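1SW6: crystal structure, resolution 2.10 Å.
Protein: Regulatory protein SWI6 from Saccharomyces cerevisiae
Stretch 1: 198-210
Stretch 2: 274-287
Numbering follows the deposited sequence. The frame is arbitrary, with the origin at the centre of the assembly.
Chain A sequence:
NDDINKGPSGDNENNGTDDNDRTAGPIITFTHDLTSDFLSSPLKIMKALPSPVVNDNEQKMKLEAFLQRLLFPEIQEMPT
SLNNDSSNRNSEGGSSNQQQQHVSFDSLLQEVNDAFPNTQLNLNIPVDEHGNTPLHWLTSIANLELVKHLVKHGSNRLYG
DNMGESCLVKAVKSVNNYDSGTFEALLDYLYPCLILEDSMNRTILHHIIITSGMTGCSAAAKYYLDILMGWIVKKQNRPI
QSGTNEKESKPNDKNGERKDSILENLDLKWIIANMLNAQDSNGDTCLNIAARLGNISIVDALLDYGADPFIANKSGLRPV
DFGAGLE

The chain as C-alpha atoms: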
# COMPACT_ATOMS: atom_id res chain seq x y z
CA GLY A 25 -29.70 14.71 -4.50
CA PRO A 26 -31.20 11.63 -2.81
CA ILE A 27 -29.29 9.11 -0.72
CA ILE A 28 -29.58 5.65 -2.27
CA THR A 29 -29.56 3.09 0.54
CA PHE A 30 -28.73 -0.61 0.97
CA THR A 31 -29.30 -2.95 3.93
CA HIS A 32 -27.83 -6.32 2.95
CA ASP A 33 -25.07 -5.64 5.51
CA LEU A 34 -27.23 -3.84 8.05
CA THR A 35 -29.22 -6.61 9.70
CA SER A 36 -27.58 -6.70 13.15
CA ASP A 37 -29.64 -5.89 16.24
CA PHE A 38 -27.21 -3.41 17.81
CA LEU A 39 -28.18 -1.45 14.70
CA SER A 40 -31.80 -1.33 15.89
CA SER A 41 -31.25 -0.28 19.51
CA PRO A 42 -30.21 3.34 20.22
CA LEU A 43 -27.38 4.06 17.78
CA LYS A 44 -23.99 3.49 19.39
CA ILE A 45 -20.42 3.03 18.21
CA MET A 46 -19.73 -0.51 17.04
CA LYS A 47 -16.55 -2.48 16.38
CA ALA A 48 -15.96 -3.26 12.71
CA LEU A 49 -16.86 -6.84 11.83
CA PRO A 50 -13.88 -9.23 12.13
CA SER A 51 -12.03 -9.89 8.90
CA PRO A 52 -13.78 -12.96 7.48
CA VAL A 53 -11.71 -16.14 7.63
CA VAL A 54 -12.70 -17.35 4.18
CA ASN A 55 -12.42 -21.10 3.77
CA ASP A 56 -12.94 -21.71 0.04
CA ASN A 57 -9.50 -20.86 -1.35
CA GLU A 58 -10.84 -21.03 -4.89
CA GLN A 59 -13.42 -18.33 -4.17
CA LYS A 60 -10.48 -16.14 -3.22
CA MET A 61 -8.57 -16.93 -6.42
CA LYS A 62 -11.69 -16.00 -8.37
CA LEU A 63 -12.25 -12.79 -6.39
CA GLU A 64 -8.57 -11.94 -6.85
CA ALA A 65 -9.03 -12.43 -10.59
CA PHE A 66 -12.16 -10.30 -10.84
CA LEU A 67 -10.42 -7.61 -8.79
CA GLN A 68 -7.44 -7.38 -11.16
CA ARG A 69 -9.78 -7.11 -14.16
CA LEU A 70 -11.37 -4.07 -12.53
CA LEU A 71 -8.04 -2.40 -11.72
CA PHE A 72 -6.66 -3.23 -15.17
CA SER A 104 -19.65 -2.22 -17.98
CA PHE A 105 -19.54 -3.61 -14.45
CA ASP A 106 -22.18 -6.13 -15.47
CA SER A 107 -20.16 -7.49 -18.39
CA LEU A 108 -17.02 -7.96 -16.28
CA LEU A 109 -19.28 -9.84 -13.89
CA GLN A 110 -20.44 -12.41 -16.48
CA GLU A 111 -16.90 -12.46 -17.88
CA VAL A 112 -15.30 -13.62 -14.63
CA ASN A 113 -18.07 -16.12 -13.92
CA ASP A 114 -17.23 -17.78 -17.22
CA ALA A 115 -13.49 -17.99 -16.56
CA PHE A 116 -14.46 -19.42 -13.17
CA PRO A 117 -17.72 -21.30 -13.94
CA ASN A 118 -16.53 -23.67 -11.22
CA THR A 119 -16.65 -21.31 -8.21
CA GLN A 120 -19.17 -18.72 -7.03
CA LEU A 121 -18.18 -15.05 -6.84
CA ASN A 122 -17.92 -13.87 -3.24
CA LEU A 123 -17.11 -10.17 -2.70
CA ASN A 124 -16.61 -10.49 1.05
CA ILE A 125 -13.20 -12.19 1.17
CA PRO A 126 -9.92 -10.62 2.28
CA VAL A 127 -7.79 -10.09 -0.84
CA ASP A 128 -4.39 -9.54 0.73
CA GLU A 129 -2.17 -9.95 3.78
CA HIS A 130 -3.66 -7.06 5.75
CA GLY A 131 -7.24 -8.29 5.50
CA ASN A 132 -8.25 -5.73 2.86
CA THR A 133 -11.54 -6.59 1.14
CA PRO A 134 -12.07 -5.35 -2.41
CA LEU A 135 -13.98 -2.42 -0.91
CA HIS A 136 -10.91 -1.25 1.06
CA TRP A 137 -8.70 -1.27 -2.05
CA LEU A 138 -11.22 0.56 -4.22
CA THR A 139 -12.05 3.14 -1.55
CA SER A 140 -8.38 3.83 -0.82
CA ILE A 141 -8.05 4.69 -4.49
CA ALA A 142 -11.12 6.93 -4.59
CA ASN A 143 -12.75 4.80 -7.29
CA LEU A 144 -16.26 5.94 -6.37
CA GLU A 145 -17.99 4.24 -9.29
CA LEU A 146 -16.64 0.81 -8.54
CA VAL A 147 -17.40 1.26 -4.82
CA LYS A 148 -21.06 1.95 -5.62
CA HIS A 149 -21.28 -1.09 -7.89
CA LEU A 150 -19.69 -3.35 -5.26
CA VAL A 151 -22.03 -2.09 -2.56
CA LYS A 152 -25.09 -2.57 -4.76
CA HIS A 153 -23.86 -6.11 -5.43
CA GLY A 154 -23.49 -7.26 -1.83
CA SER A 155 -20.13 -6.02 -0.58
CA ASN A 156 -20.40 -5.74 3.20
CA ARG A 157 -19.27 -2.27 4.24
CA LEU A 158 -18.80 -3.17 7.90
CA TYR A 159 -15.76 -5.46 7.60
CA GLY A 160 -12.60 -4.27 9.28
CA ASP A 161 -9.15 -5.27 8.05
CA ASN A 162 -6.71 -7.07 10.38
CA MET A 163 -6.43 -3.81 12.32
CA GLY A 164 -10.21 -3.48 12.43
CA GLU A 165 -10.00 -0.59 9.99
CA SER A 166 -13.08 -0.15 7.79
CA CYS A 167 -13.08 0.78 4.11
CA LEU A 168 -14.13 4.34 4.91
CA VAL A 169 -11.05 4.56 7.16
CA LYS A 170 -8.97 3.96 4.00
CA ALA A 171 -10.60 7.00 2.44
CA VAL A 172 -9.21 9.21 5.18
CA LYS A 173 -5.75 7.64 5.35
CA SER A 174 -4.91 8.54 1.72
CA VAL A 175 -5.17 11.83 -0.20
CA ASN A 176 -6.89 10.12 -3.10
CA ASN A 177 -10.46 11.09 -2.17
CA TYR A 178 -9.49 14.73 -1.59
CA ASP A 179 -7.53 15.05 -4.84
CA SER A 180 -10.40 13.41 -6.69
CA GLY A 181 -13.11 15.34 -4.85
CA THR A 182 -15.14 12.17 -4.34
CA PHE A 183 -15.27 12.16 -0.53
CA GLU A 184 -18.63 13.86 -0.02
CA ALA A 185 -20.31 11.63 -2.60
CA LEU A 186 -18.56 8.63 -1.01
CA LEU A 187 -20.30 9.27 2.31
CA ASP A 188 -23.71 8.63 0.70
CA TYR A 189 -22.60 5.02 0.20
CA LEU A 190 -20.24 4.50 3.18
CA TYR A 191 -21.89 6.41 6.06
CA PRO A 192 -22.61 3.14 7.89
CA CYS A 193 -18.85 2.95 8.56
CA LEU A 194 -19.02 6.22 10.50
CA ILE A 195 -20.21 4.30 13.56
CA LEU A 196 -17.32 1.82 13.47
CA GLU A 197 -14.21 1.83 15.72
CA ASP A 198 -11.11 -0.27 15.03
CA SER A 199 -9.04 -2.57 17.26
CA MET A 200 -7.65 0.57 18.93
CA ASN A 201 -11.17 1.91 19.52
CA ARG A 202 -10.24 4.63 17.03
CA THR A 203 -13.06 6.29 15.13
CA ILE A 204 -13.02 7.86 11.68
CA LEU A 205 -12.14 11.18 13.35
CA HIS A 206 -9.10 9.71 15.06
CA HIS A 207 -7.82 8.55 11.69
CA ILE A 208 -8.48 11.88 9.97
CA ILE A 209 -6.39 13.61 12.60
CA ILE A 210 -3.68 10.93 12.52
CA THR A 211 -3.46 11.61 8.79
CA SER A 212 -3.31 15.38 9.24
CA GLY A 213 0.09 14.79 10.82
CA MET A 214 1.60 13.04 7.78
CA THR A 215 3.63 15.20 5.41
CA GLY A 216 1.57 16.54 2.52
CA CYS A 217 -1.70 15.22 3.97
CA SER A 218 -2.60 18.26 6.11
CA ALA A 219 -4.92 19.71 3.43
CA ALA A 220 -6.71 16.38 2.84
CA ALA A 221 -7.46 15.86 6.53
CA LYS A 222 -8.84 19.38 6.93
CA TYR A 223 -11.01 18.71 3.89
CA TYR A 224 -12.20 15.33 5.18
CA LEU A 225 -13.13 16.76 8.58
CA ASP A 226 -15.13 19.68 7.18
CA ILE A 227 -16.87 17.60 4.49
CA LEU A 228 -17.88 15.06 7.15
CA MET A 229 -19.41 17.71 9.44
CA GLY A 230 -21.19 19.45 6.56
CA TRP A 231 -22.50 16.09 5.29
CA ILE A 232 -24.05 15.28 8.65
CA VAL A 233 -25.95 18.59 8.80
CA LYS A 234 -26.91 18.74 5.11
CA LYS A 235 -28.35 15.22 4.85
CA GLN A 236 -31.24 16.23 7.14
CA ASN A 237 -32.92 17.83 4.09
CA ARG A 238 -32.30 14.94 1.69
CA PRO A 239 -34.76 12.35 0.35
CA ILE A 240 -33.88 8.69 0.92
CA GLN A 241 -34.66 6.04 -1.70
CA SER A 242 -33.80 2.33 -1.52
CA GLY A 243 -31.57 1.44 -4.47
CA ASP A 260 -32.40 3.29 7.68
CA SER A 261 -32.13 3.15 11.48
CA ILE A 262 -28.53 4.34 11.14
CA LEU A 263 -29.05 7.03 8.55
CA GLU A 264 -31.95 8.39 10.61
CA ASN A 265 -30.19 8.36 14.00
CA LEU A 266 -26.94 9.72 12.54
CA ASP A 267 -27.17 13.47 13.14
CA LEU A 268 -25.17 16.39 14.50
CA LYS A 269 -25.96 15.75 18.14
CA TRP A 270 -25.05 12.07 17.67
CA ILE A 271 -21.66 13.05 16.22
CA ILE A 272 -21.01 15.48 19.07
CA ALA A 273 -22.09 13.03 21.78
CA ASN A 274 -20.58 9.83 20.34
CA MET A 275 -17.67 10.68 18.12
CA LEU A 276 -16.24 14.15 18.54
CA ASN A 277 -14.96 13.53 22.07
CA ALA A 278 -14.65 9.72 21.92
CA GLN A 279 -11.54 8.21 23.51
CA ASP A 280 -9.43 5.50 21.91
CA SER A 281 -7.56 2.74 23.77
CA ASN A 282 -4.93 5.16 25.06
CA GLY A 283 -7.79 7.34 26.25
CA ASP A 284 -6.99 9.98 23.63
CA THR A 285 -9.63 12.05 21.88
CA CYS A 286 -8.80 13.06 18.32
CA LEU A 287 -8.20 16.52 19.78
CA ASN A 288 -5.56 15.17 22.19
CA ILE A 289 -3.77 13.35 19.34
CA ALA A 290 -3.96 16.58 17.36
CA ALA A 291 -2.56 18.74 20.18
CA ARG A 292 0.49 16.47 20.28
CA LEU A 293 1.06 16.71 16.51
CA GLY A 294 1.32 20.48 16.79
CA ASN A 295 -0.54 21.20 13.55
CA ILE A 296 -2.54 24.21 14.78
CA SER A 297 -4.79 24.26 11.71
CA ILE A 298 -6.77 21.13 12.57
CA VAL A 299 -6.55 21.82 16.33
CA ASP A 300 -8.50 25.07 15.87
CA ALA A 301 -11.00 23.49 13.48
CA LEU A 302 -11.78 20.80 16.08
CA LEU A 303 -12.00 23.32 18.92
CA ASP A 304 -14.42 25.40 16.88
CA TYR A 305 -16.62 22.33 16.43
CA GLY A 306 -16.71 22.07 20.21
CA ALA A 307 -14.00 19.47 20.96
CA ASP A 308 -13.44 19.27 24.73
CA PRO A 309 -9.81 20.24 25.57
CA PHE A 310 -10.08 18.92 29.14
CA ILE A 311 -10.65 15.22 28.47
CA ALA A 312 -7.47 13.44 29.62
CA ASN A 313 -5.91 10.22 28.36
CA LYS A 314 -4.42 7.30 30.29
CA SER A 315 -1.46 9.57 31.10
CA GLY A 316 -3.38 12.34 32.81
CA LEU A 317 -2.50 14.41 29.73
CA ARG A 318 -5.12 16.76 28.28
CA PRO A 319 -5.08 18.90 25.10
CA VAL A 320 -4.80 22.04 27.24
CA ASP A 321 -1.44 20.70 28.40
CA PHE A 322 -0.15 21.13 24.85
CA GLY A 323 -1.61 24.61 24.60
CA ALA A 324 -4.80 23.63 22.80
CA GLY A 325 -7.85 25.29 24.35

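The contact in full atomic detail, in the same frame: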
# COMPACT_ATOMS: atom_id res chain seq x y z
N ASP A 198 -12.02 0.83 15.32
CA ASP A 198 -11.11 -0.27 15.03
C ASP A 198 -10.60 -0.96 16.30
O ASP A 198 -11.09 -0.72 17.40
CB ASP A 198 -9.95 0.23 14.16
CG ASP A 198 -9.09 1.26 14.86
OD1 ASP A 198 -8.27 1.90 14.16
OD2 ASP A 198 -9.21 1.42 16.09
N SER A 199 -9.60 -1.83 16.14
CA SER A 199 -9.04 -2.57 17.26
C SER A 199 -8.39 -1.68 18.32
O SER A 199 -8.04 -2.15 19.40
CB SER A 199 -8.04 -3.60 16.75
OG SER A 199 -8.69 -4.52 15.90
N MET A 200 -8.24 -0.40 18.01
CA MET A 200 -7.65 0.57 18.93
C MET A 200 -8.76 1.51 19.42
O MET A 200 -8.49 2.56 20.01
CB MET A 200 -6.59 1.40 18.19
CG MET A 200 -5.35 0.62 17.79
SD MET A 200 -4.30 0.28 19.22
CE MET A 200 -3.56 1.91 19.46
N ASN A 201 -10.00 1.10 19.17
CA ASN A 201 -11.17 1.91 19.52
C ASN A 201 -11.04 3.30 18.90
O ASN A 201 -11.49 4.29 19.46
CB ASN A 201 -11.35 2.03 21.03
CG ASN A 201 -11.62 0.69 21.69
OD1 ASN A 201 -12.34 -0.15 21.15
ND2 ASN A 201 -11.07 0.49 22.88
N ARG A 202 -10.40 3.36 17.73
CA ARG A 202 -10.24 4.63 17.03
C ARG A 202 -11.34 4.81 16.01
O ARG A 202 -11.63 3.90 15.21
CB ARG A 202 -8.86 4.70 16.37
CG ARG A 202 -7.78 5.07 17.36
CD ARG A 202 -6.39 4.91 16.80
NE ARG A 202 -5.40 5.45 17.72
CZ ARG A 202 -4.09 5.42 17.52
NH1 ARG A 202 -3.61 4.86 16.41
NH2 ARG A 202 -3.26 5.96 18.41
N THR A 203 -11.97 5.97 16.04
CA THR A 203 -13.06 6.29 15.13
C THR A 203 -12.52 6.90 13.85
O THR A 203 -11.30 7.05 13.69
CB THR A 203 -14.01 7.30 15.77
OG1 THR A 203 -13.39 8.60 15.78
CG2 THR A 203 -14.30 6.88 17.22
N ILE A 204 -13.42 7.26 12.94
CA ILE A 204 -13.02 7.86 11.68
C ILE A 204 -12.33 9.20 11.96
O ILE A 204 -11.42 9.60 11.23
CB ILE A 204 -14.24 8.08 10.75
CG1 ILE A 204 -13.76 8.60 9.39
CG2 ILE A 204 -15.22 9.04 11.36
CD1 ILE A 204 -13.01 7.54 8.58
N LEU A 205 -12.75 9.90 13.01
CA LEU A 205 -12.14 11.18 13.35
C LEU A 205 -10.72 11.01 13.84
O LEU A 205 -9.87 11.84 13.59
CB LEU A 205 -12.93 11.93 14.42
CG LEU A 205 -14.27 12.54 14.00
CD1 LEU A 205 -14.82 13.41 15.13
CD2 LEU A 205 -14.05 13.37 12.73
N HIS A 206 -10.45 9.92 14.57
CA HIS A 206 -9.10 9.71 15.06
C HIS A 206 -8.17 9.55 13.87
O HIS A 206 -7.08 10.09 13.86
CB HIS A 206 -9.02 8.45 15.93
CG HIS A 206 -9.48 8.65 17.34
ND1 HIS A 206 -10.69 8.18 17.80
CD2 HIS A 206 -8.88 9.25 18.40
CE1 HIS A 206 -10.81 8.48 19.08
NE2 HIS A 206 -9.73 9.13 19.47
N HIS A 207 -8.62 8.79 12.88
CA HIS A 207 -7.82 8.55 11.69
C HIS A 207 -7.60 9.80 10.85
O HIS A 207 -6.51 9.99 10.31
CB HIS A 207 -8.44 7.43 10.85
CG HIS A 207 -8.32 6.07 11.46
ND1 HIS A 207 -7.11 5.40 11.55
CD2 HIS A 207 -9.24 5.26 12.04
CE1 HIS A 207 -7.30 4.24 12.17
NE2 HIS A 207 -8.58 4.13 12.47
N ILE A 208 -8.62 10.66 10.75
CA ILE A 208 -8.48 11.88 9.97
C ILE A 208 -7.34 12.69 10.58
O ILE A 208 -6.41 13.13 9.90
CB ILE A 208 -9.78 12.73 9.99
CG1 ILE A 208 -10.89 12.01 9.21
CG2 ILE A 208 -9.51 14.12 9.41
CD1 ILE A 208 -12.17 12.80 9.07
N ILE A 209 -7.41 12.88 11.89
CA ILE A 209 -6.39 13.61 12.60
C ILE A 209 -5.03 12.93 12.49
O ILE A 209 -4.03 13.61 12.25
CB ILE A 209 -6.78 13.78 14.08
CG1 ILE A 209 -7.57 15.08 14.25
CG2 ILE A 209 -5.55 13.79 14.96
CD1 ILE A 209 -8.85 15.15 13.44
N ILE A 210 -4.97 11.61 12.64
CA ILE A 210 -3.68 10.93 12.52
C ILE A 210 -3.06 11.26 11.17
O ILE A 210 -1.86 11.47 11.04
CB ILE A 210 -3.81 9.39 12.61
CG1 ILE A 210 -4.22 8.96 14.02
CG2 ILE A 210 -2.49 8.73 12.23
CD1 ILE A 210 -3.23 9.32 15.08
N ASN A 274 -21.23 11.13 20.50
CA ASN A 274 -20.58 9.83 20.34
C ASN A 274 -19.25 9.76 19.62
O ASN A 274 -18.54 8.77 19.75
CB ASN A 274 -21.53 8.87 19.63
CG ASN A 274 -22.81 8.67 20.38
OD1 ASN A 274 -22.84 7.99 21.41
ND2 ASN A 274 -23.88 9.27 19.88
N MET A 275 -18.91 10.77 18.85
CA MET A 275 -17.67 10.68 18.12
C MET A 275 -16.66 11.76 18.39
O MET A 275 -15.48 11.47 18.63
CB MET A 275 -17.96 10.64 16.62
CG MET A 275 -16.75 10.32 15.76
SD MET A 275 -17.09 10.61 14.03
CE MET A 275 -18.07 9.15 13.66
N LEU A 276 -17.12 13.01 18.36
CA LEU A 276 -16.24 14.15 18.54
C LEU A 276 -15.28 14.04 19.71
O LEU A 276 -14.09 14.31 19.55
CB LEU A 276 -17.05 15.45 18.65
CG LEU A 276 -16.21 16.74 18.81
CD1 LEU A 276 -15.23 16.89 17.65
CD2 LEU A 276 -17.13 17.96 18.87
N ASN A 277 -15.78 13.64 20.87
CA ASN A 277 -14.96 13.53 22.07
C ASN A 277 -14.72 12.09 22.52
O ASN A 277 -14.41 11.84 23.69
CB ASN A 277 -15.59 14.33 23.22
CG ASN A 277 -15.84 15.79 22.86
OD1 ASN A 277 -14.90 16.52 22.53
ND2 ASN A 277 -17.09 16.20 22.90
N ALA A 278 -14.87 11.13 21.60
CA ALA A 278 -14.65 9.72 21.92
C ALA A 278 -13.18 9.45 22.22
O ALA A 278 -12.29 10.03 21.59
CB ALA A 278 -15.11 8.86 20.75
N GLN A 279 -12.92 8.54 23.15
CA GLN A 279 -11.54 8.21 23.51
C GLN A 279 -11.14 6.86 22.96
O GLN A 279 -11.93 5.91 23.01
CB GLN A 279 -11.39 8.21 25.03
CG GLN A 279 -11.42 9.59 25.65
CD GLN A 279 -11.53 9.54 27.16
OE1 GLN A 279 -12.60 9.26 27.70
NE2 GLN A 279 -10.43 9.79 27.85
N ASP A 280 -9.92 6.77 22.44
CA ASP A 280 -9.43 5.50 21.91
C ASP A 280 -8.87 4.68 23.07
O ASP A 280 -9.09 5.02 24.23
CB ASP A 280 -8.35 5.74 20.84
CG ASP A 280 -7.06 6.31 21.40
OD1 ASP A 280 -6.99 6.61 22.61
OD2 ASP A 280 -6.11 6.48 20.61
N SER A 281 -8.13 3.62 22.74
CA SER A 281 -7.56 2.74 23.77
C SER A 281 -6.54 3.38 24.69
O SER A 281 -6.30 2.88 25.79
CB SER A 281 -6.96 1.49 23.12
OG SER A 281 -7.99 0.58 22.77
N ASN A 282 -5.92 4.46 24.24
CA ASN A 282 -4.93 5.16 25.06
C ASN A 282 -5.69 6.21 25.87
O ASN A 282 -5.13 6.85 26.75
CB ASN A 282 -3.87 5.85 24.18
CG ASN A 282 -3.13 4.87 23.28
OD1 ASN A 282 -2.93 3.72 23.64
ND2 ASN A 282 -2.71 5.34 22.10
N GLY A 283 -6.97 6.36 25.56
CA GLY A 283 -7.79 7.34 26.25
C GLY A 283 -7.70 8.71 25.60
O GLY A 283 -8.11 9.71 26.18
N ASP A 284 -7.15 8.74 24.39
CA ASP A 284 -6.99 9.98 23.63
C ASP A 284 -8.19 10.31 22.77
O ASP A 284 -8.77 9.43 22.12
CB ASP A 284 -5.80 9.91 22.66
CG ASP A 284 -4.46 9.99 23.35
OD1 ASP A 284 -4.32 10.79 24.30
OD2 ASP A 284 -3.53 9.27 22.91
N THR A 285 -8.55 11.59 22.74
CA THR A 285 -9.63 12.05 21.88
C THR A 285 -8.85 12.47 20.63
O THR A 285 -7.63 12.61 20.68
CB THR A 285 -10.32 13.27 22.46
OG1 THR A 285 -9.35 14.28 22.73
CG2 THR A 285 -11.06 12.91 23.74
N CYS A 286 -9.53 12.66 19.50
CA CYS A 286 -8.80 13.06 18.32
C CYS A 286 -8.13 14.41 18.60
O CYS A 286 -7.04 14.70 18.11
CB CYS A 286 -9.72 13.12 17.08
SG CYS A 286 -11.12 14.27 17.10
N LEU A 287 -8.77 15.22 19.43
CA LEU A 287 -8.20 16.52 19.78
C LEU A 287 -6.86 16.38 20.51
O LEU A 287 -5.94 17.16 20.28
CB LEU A 287 -9.17 17.31 20.65
CG LEU A 287 -8.64 18.66 21.15
CD1 LEU A 287 -8.32 19.56 19.95
CD2 LEU A 287 -9.68 19.30 22.07
O HOH W 1 -13.78 5.42 20.44
O HOH W 2 -13.17 10.28 17.68

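Packed turns often satisfy one another's free backbone polar groups, and two stretches of SWI6 offer a compact example. Each stretch carries a type I turn, Asp198 to Asn201 and Asp280 to Gly283, followed by a helix that starts just after a threonine N-cap, Thr203 or Thr285. The turns meet at Asn201 CA and Asp280 CA, 4.7 Å apart, and the helix starts at His206 CA and Cys286 CA, also 4.7 Å apart. Each turn is organised by its leading aspartate. Asp198 OD2 accepts from Met200 N and Arg202 N, both at 2.8 Å, while OD1 accepts a hydrogen bond from His207 NE2, also at 2.8 Å. In the second turn Asp280 OD1 accepts from Asn282 N (2.9 Å) and Asp284 N (2.8 Å).

That arrangement leaves Asp280 OD2 for the partner stretch: Arg202 NE donates to it at 3.1 Å in a nearly straight, charge-assisted bond. Alongside, Met200 O receives Ser281 N at 3.0 Å and a weak bond from Ser281 OG at 3.4 Å. Asn201 O is approached by Asp280 CA at 3.4 Å in a CA-H...O contact, and water 1 lies 2.7 Å from Asn201 O and 3.2 Å from Gln279 O, between two carbonyls that cannot pair with each other and able to donate to either.

His206 is used on both nitrogens. ND1 accepts from Thr203 N at 3.1 Å, which requires the proton on NE2, and NE2 donates a hydrogen bond to Asp284 O at 2.8 Å. The same carbonyl accepts from Asp280 N (2.9 Å), so it has two donors, one from its own loop and one from the other stretch. Asp280 CB covers one face of the ring, 4.2 Å from its centroid.

Beyond the polar network, the contact turns apolar. Met275 SD meets Leu205 CG at 3.4 Å and Ile204 CG2 at 3.6 Å, and Cys286 CB packs against Ile209 CG1 at 4.1 Å. Even here a water intervenes: water 2 donates to Met275 O at 2.8 Å and hydrogen-bonds Thr203 OG1 at 2.5 Å.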